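Local coordinates for protein beta-galactosidase (Bacillus circulans, PDB 4MAD) that probably hydrolyses terminal non-reducing beta-D-galactose residues from beta-D-galactosides, as a family 35 glycoside hydrolase, at residues R263-K277 against K328-V340. Numbering follows the deposited sequence.
Sequences RSAESVVETLEEILK and KFYAVRKVFEKYV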
loop_
_atom_site.group_PDB
_atom_site.type_symbol
_atom_site.label_atom_id
_atom_site.label_comp_id
_atom_site.label_asym_id
_atom_site.label_seq_id
_atom_site.Cartn_x
_atom_site.Cartn_y
_atom_site.Cartn_z
ATOM N N ARG A 263 -17.827 5.772 -7.700
ATOM C CA ARG A 263 -18.197 6.484 -8.904
ATOM C C ARG A 263 -19.062 5.571 -9.755
ATOM O O ARG A 263 -18.710 4.446 -9.921
ATOM C CB ARG A 263 -16.919 6.884 -9.620
ATOM C CG ARG A 263 -17.119 7.614 -10.900
ATOM C CD ARG A 263 -15.823 8.123 -11.433
ATOM N NE ARG A 263 -15.915 8.809 -12.699
ATOM C CZ ARG A 263 -14.880 9.260 -13.371
ATOM N NH1 ARG A 263 -13.674 9.100 -12.882
ATOM N NH2 ARG A 263 -15.053 9.891 -14.506
ATOM N N SER A 264 -20.169 6.072 -10.294
ATOM C CA SER A 264 -21.123 5.255 -11.017
ATOM C C SER A 264 -20.632 4.735 -12.345
ATOM O O SER A 264 -19.821 5.320 -12.926
ATOM C CB SER A 264 -22.387 6.025 -11.322
ATOM O OG SER A 264 -22.118 7.063 -12.173
ATOM N N ALA A 265 -21.210 3.654 -12.796
ATOM C CA ALA A 265 -20.890 3.093 -14.080
ATOM C C ALA A 265 -21.182 4.120 -15.160
ATOM O O ALA A 265 -20.404 4.325 -16.034
ATOM C CB ALA A 265 -21.682 1.931 -14.285
ATOM N N GLU A 266 -22.258 4.862 -14.990
ATOM C CA GLU A 266 -22.652 5.844 -15.974
ATOM C C GLU A 266 -21.571 6.876 -16.123
ATOM O O GLU A 266 -21.194 7.254 -17.181
ATOM C CB GLU A 266 -23.906 6.537 -15.511
ATOM C CG GLU A 266 -25.132 5.724 -15.713
ATOM C CD GLU A 266 -25.522 4.813 -14.535
ATOM O OE1 GLU A 266 -24.735 4.577 -13.650
ATOM O OE2 GLU A 266 -26.654 4.344 -14.534
ATOM N N SER A 267 -21.064 7.299 -14.999
ATOM C CA SER A 267 -19.981 8.269 -15.000
ATOM C C SER A 267 -18.708 7.721 -15.652
ATOM O O SER A 267 -18.171 8.311 -16.503
ATOM C CB SER A 267 -19.629 8.760 -13.594
ATOM O OG SER A 267 -18.546 9.609 -13.580
ATOM N N VAL A 268 -18.335 6.527 -15.276
ATOM C CA VAL A 268 -17.167 5.932 -15.842
ATOM C C VAL A 268 -17.297 5.782 -17.344
ATOM O O VAL A 268 -16.425 6.074 -18.062
ATOM C CB VAL A 268 -16.948 4.598 -15.235
ATOM C CG1 VAL A 268 -15.948 3.829 -15.981
ATOM C CG2 VAL A 268 -16.532 4.788 -13.870
ATOM N N VAL A 269 -18.446 5.350 -17.796
ATOM C CA VAL A 269 -18.662 5.159 -19.236
ATOM C C VAL A 269 -18.490 6.474 -19.983
ATOM O O VAL A 269 -17.914 6.538 -21.017
ATOM C CB VAL A 269 -20.026 4.551 -19.515
ATOM C CG1 VAL A 269 -20.477 4.806 -20.891
ATOM C CG2 VAL A 269 -20.059 3.139 -19.186
ATOM N N GLU A 270 -18.959 7.554 -19.407
ATOM C CA GLU A 270 -18.935 8.762 -20.161
ATOM C C GLU A 270 -17.504 9.169 -20.475
ATOM O O GLU A 270 -17.191 9.595 -21.547
ATOM C CB GLU A 270 -19.643 9.854 -19.413
ATOM C CG GLU A 270 -19.481 11.171 -20.023
ATOM C CD GLU A 270 -20.583 12.158 -19.642
ATOM O OE1 GLU A 270 -21.316 11.899 -18.737
ATOM O OE2 GLU A 270 -20.667 13.192 -20.252
ATOM N N THR A 271 -16.661 9.069 -19.480
ATOM C CA THR A 271 -15.257 9.371 -19.675
ATOM C C THR A 271 -14.504 8.377 -20.542
ATOM O O THR A 271 -13.668 8.746 -21.272
ATOM C CB THR A 271 -14.478 9.671 -18.381
ATOM O OG1 THR A 271 -15.011 10.822 -17.757
ATOM C CG2 THR A 271 -13.073 9.915 -18.680
ATOM N N LEU A 272 -14.843 7.112 -20.423
ATOM C CA LEU A 272 -14.207 6.094 -21.198
ATOM C C LEU A 272 -14.485 6.327 -22.676
ATOM O O LEU A 272 -13.634 6.230 -23.470
ATOM C CB LEU A 272 -14.726 4.725 -20.795
ATOM C CG LEU A 272 -14.303 3.540 -21.648
ATOM C CD1 LEU A 272 -12.871 3.486 -21.675
ATOM C CD2 LEU A 272 -14.831 2.302 -21.145
ATOM N N GLU A 273 -15.723 6.642 -23.009
ATOM C CA GLU A 273 -16.106 6.925 -24.386
ATOM C C GLU A 273 -15.327 8.116 -24.896
ATOM O O GLU A 273 -14.876 8.127 -25.995
ATOM C CB GLU A 273 -17.597 7.202 -24.512
ATOM C CG GLU A 273 -18.453 6.012 -24.384
ATOM C CD GLU A 273 -18.660 5.323 -25.720
ATOM O OE1 GLU A 273 -18.021 5.718 -26.680
ATOM O OE2 GLU A 273 -19.451 4.407 -25.789
ATOM N N GLU A 274 -15.133 9.102 -24.036
ATOM C CA GLU A 274 -14.408 10.287 -24.417
ATOM C C GLU A 274 -13.016 9.864 -24.816
ATOM O O GLU A 274 -12.466 10.385 -25.705
ATOM C CB GLU A 274 -14.362 11.298 -23.272
ATOM C CG GLU A 274 -14.275 12.715 -23.672
ATOM C CD GLU A 274 -13.995 13.696 -22.501
ATOM O OE1 GLU A 274 -13.971 13.279 -21.338
ATOM O OE2 GLU A 274 -13.788 14.868 -22.789
ATOM N N ILE A 275 -12.451 8.959 -24.069
ATOM C CA ILE A 275 -11.122 8.514 -24.356
ATOM C C ILE A 275 -11.072 7.745 -25.658
ATOM O O ILE A 275 -10.246 7.981 -26.465
ATOM C CB ILE A 275 -10.592 7.596 -23.253
ATOM C CG1 ILE A 275 -10.378 8.399 -21.981
ATOM C CG2 ILE A 275 -9.358 6.892 -23.686
ATOM C CD1 ILE A 275 -9.949 7.617 -20.799
ATOM N N LEU A 276 -11.959 6.794 -25.788
ATOM C CA LEU A 276 -11.918 5.855 -26.891
ATOM C C LEU A 276 -12.177 6.524 -28.257
ATOM O O LEU A 276 -11.616 6.144 -29.238
ATOM C CB LEU A 276 -12.839 4.672 -26.613
ATOM C CG LEU A 276 -12.568 3.840 -25.369
ATOM C CD1 LEU A 276 -13.604 2.782 -25.188
ATOM C CD2 LEU A 276 -11.232 3.215 -25.529
ATOM N N LYS A 277 -13.070 7.491 -28.253
ATOM C CA LYS A 277 -13.503 8.201 -29.457
ATOM C C LYS A 277 -12.344 8.996 -30.046
ATOM O O LYS A 277 -12.342 9.318 -31.160
ATOM C CB LYS A 277 -14.701 9.093 -29.182
ATOM C CG LYS A 277 -16.033 8.366 -28.981
ATOM C CD LYS A 277 -17.200 9.228 -29.431
ATOM C CE LYS A 277 -18.560 8.615 -29.213
ATOM N NZ LYS A 277 -18.802 8.408 -27.796
ATOM N N LYS A 328 -20.004 -2.028 -12.779
ATOM C CA LYS A 328 -19.052 -1.308 -13.567
ATOM C C LYS A 328 -18.407 -2.235 -14.583
ATOM O O LYS A 328 -18.267 -1.897 -15.720
ATOM C CB LYS A 328 -17.978 -0.751 -12.680
ATOM C CG LYS A 328 -18.025 0.644 -12.620
ATOM C CD LYS A 328 -16.778 1.213 -12.021
ATOM C CE LYS A 328 -17.160 2.131 -10.963
ATOM N NZ LYS A 328 -15.947 2.688 -10.438
ATOM N N PHE A 329 -18.117 -3.450 -14.165
ATOM C CA PHE A 329 -17.468 -4.412 -15.028
ATOM C C PHE A 329 -18.303 -4.688 -16.284
ATOM O O PHE A 329 -17.811 -4.587 -17.352
ATOM C CB PHE A 329 -17.302 -5.702 -14.252
ATOM C CG PHE A 329 -16.775 -6.887 -15.045
ATOM C CD1 PHE A 329 -15.477 -7.284 -14.941
ATOM C CD2 PHE A 329 -17.587 -7.629 -15.829
ATOM C CE1 PHE A 329 -15.021 -8.357 -15.634
ATOM C CE2 PHE A 329 -17.098 -8.715 -16.505
ATOM C CZ PHE A 329 -15.829 -9.060 -16.391
ATOM N N TYR A 330 -19.579 -4.967 -16.109
ATOM C CA TYR A 330 -20.451 -5.174 -17.266
ATOM C C TYR A 330 -20.582 -3.933 -18.143
ATOM O O TYR A 330 -20.646 -4.005 -19.319
ATOM C CB TYR A 330 -21.802 -5.703 -16.831
ATOM C CG TYR A 330 -21.710 -7.098 -16.288
ATOM C CD1 TYR A 330 -21.421 -8.162 -17.111
ATOM C CD2 TYR A 330 -21.866 -7.350 -14.969
ATOM C CE1 TYR A 330 -21.335 -9.425 -16.627
ATOM C CE2 TYR A 330 -21.795 -8.580 -14.491
ATOM C CZ TYR A 330 -21.522 -9.626 -15.307
ATOM O OH TYR A 330 -21.446 -10.843 -14.757
ATOM N N ALA A 331 -20.655 -2.793 -17.505
ATOM C CA ALA A 331 -20.827 -1.551 -18.197
ATOM C C ALA A 331 -19.637 -1.237 -19.121
ATOM O O ALA A 331 -19.818 -0.827 -20.242
ATOM C CB ALA A 331 -21.027 -0.446 -17.226
ATOM N N VAL A 332 -18.446 -1.428 -18.585
ATOM C CA VAL A 332 -17.200 -1.305 -19.284
ATOM C C VAL A 332 -17.028 -2.344 -20.409
ATOM O O VAL A 332 -16.591 -2.047 -21.466
ATOM C CB VAL A 332 -16.025 -1.391 -18.297
ATOM C CG1 VAL A 332 -14.760 -1.599 -18.979
ATOM C CG2 VAL A 332 -15.975 -0.200 -17.463
ATOM N N ARG A 333 -17.448 -3.567 -20.171
ATOM C CA ARG A 333 -17.358 -4.579 -21.192
ATOM C C ARG A 333 -18.235 -4.194 -22.373
ATOM O O ARG A 333 -17.876 -4.371 -23.496
ATOM C CB ARG A 333 -17.767 -5.915 -20.670
ATOM C CG ARG A 333 -17.959 -6.865 -21.765
ATOM C CD ARG A 333 -18.069 -8.212 -21.341
ATOM N NE ARG A 333 -17.132 -9.059 -22.031
ATOM C CZ ARG A 333 -17.402 -9.768 -23.109
ATOM N NH1 ARG A 333 -18.578 -9.763 -23.622
ATOM N NH2 ARG A 333 -16.496 -10.508 -23.640
ATOM N N LYS A 334 -19.389 -3.644 -22.083
ATOM C CA LYS A 334 -20.319 -3.227 -23.117
ATOM C C LYS A 334 -19.747 -2.111 -23.989
ATOM O O LYS A 334 -19.948 -2.088 -25.160
ATOM C CB LYS A 334 -21.563 -2.740 -22.443
ATOM C CG LYS A 334 -22.673 -2.465 -23.344
ATOM C CD LYS A 334 -23.966 -2.391 -22.652
ATOM C CE LYS A 334 -24.946 -1.861 -23.616
ATOM N NZ LYS A 334 -26.305 -1.814 -23.129
ATOM N N VAL A 335 -19.072 -1.161 -23.373
ATOM C CA VAL A 335 -18.396 -0.170 -24.132
ATOM C C VAL A 335 -17.275 -0.764 -24.969
ATOM O O VAL A 335 -17.154 -0.483 -26.101
ATOM C CB VAL A 335 -17.824 0.923 -23.273
ATOM C CG1 VAL A 335 -17.031 1.821 -24.070
ATOM C CG2 VAL A 335 -18.894 1.670 -22.574
ATOM N N PHE A 336 -16.518 -1.654 -24.392
ATOM C CA PHE A 336 -15.414 -2.232 -25.112
ATOM C C PHE A 336 -15.935 -2.921 -26.366
ATOM O O PHE A 336 -15.336 -2.852 -27.376
ATOM C CB PHE A 336 -14.631 -3.225 -24.263
ATOM C CG PHE A 336 -13.694 -2.613 -23.263
ATOM C CD1 PHE A 336 -13.429 -1.274 -23.207
ATOM C CD2 PHE A 336 -13.055 -3.415 -22.373
ATOM C CE1 PHE A 336 -12.553 -0.792 -22.292
ATOM C CE2 PHE A 336 -12.212 -2.908 -21.484
ATOM C CZ PHE A 336 -11.976 -1.611 -21.432
ATOM N N GLU A 337 -17.096 -3.524 -26.278
ATOM C CA GLU A 337 -17.674 -4.241 -27.382
ATOM C C GLU A 337 -17.956 -3.344 -28.589
ATOM O O GLU A 337 -17.922 -3.793 -29.666
ATOM C CB GLU A 337 -18.892 -5.030 -26.953
ATOM C CG GLU A 337 -18.588 -6.183 -26.101
ATOM C CD GLU A 337 -19.778 -7.111 -25.933
ATOM O OE1 GLU A 337 -20.735 -6.724 -25.283
ATOM O OE2 GLU A 337 -19.765 -8.222 -26.491
ATOM N N LYS A 338 -18.232 -2.082 -28.382
ATOM C CA LYS A 338 -18.350 -1.131 -29.472
ATOM C C LYS A 338 -17.069 -0.917 -30.254
ATOM O O LYS A 338 -17.110 -0.494 -31.351
ATOM C CB LYS A 338 -18.821 0.214 -29.005
ATOM C CG LYS A 338 -20.128 0.223 -28.448
ATOM C CD LYS A 338 -20.466 1.554 -27.846
ATOM C CE LYS A 338 -20.355 2.690 -28.792
ATOM N NZ LYS A 338 -20.842 3.986 -28.181
ATOM N N TYR A 339 -15.942 -1.140 -29.616
ATOM C CA TYR A 339 -14.653 -0.781 -30.161
ATOM C C TYR A 339 -13.698 -1.934 -30.473
ATOM O O TYR A 339 -12.770 -1.760 -31.165
ATOM C CB TYR A 339 -13.980 0.252 -29.293
ATOM C CG TYR A 339 -14.784 1.508 -29.126
ATOM C CD1 TYR A 339 -14.766 2.486 -30.074
ATOM C CD2 TYR A 339 -15.549 1.717 -28.023
ATOM C CE1 TYR A 339 -15.467 3.601 -29.928
ATOM C CE2 TYR A 339 -16.271 2.819 -27.876
ATOM C CZ TYR A 339 -16.228 3.782 -28.846
ATOM O OH TYR A 339 -16.956 4.923 -28.739
ATOM N N VAL A 340 -13.944 -3.097 -29.937
ATOM C CA VAL A 340 -13.190 -4.276 -30.275
ATOM C C VAL A 340 -14.097 -5.472 -30.277
ATOM O O VAL A 340 -14.997 -5.541 -29.531
ATOM C CB VAL A 340 -11.985 -4.535 -29.337
ATOM C CG1 VAL A 340 -10.954 -3.518 -29.546
ATOM C CG2 VAL A 340 -12.393 -4.529 -27.950
#
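V335 fits as a knob into the hole formed by V269, L272, E273 and L276. Its CG1, anti to the backbone N (chi1 174°), meets L272 CD2 tip to tip at 3.7 Å, while CG2 turns to both methyls of V269. Branched and compact, valine can fill such a hole with two separate methyls. Toward the N-terminal ends the helices draw together, and alanine suits the narrowing gap: A265 CB lies 3.8 Å from A331 CB. At the other end Y339 supplies a broad ring, with L276 CB over the centre of one face in a CH-pi contact.

E273 is bent at chi2, which brings its carboxylate across the seam. Y339 OH donates a very short bond of 2.5 Å to E273 OE1, which lies at the ring edge. K338 NZ makes a salt bridge across the helices to E273 OE2 at 2.8 Å, on the syn side but 27° out of the carboxylate plane. K277 NZ, one turn on, adds a salt bridge within its own helix, meeting E273 OE1 from above that plane. Replaced by alanine, this glutamate is likely to leave the Y339 hydroxyl without its acceptor and both ammonium groups without their shared counter-charge.

Beneath, F284 of barrel strand 281-284 packs on L272, V332 and F336, and K328 sends its ammonium group to H250 O and D316. The helices, 27° from parallel and 9.4 Å apart, follow strands 244-249 and 281-284 and pack side by side outside the TIM barrel. The L272, V332 and F336 side is apolar; at the solvent-facing edge the E273 carboxylate probably balances the positive charges of K277 and K338.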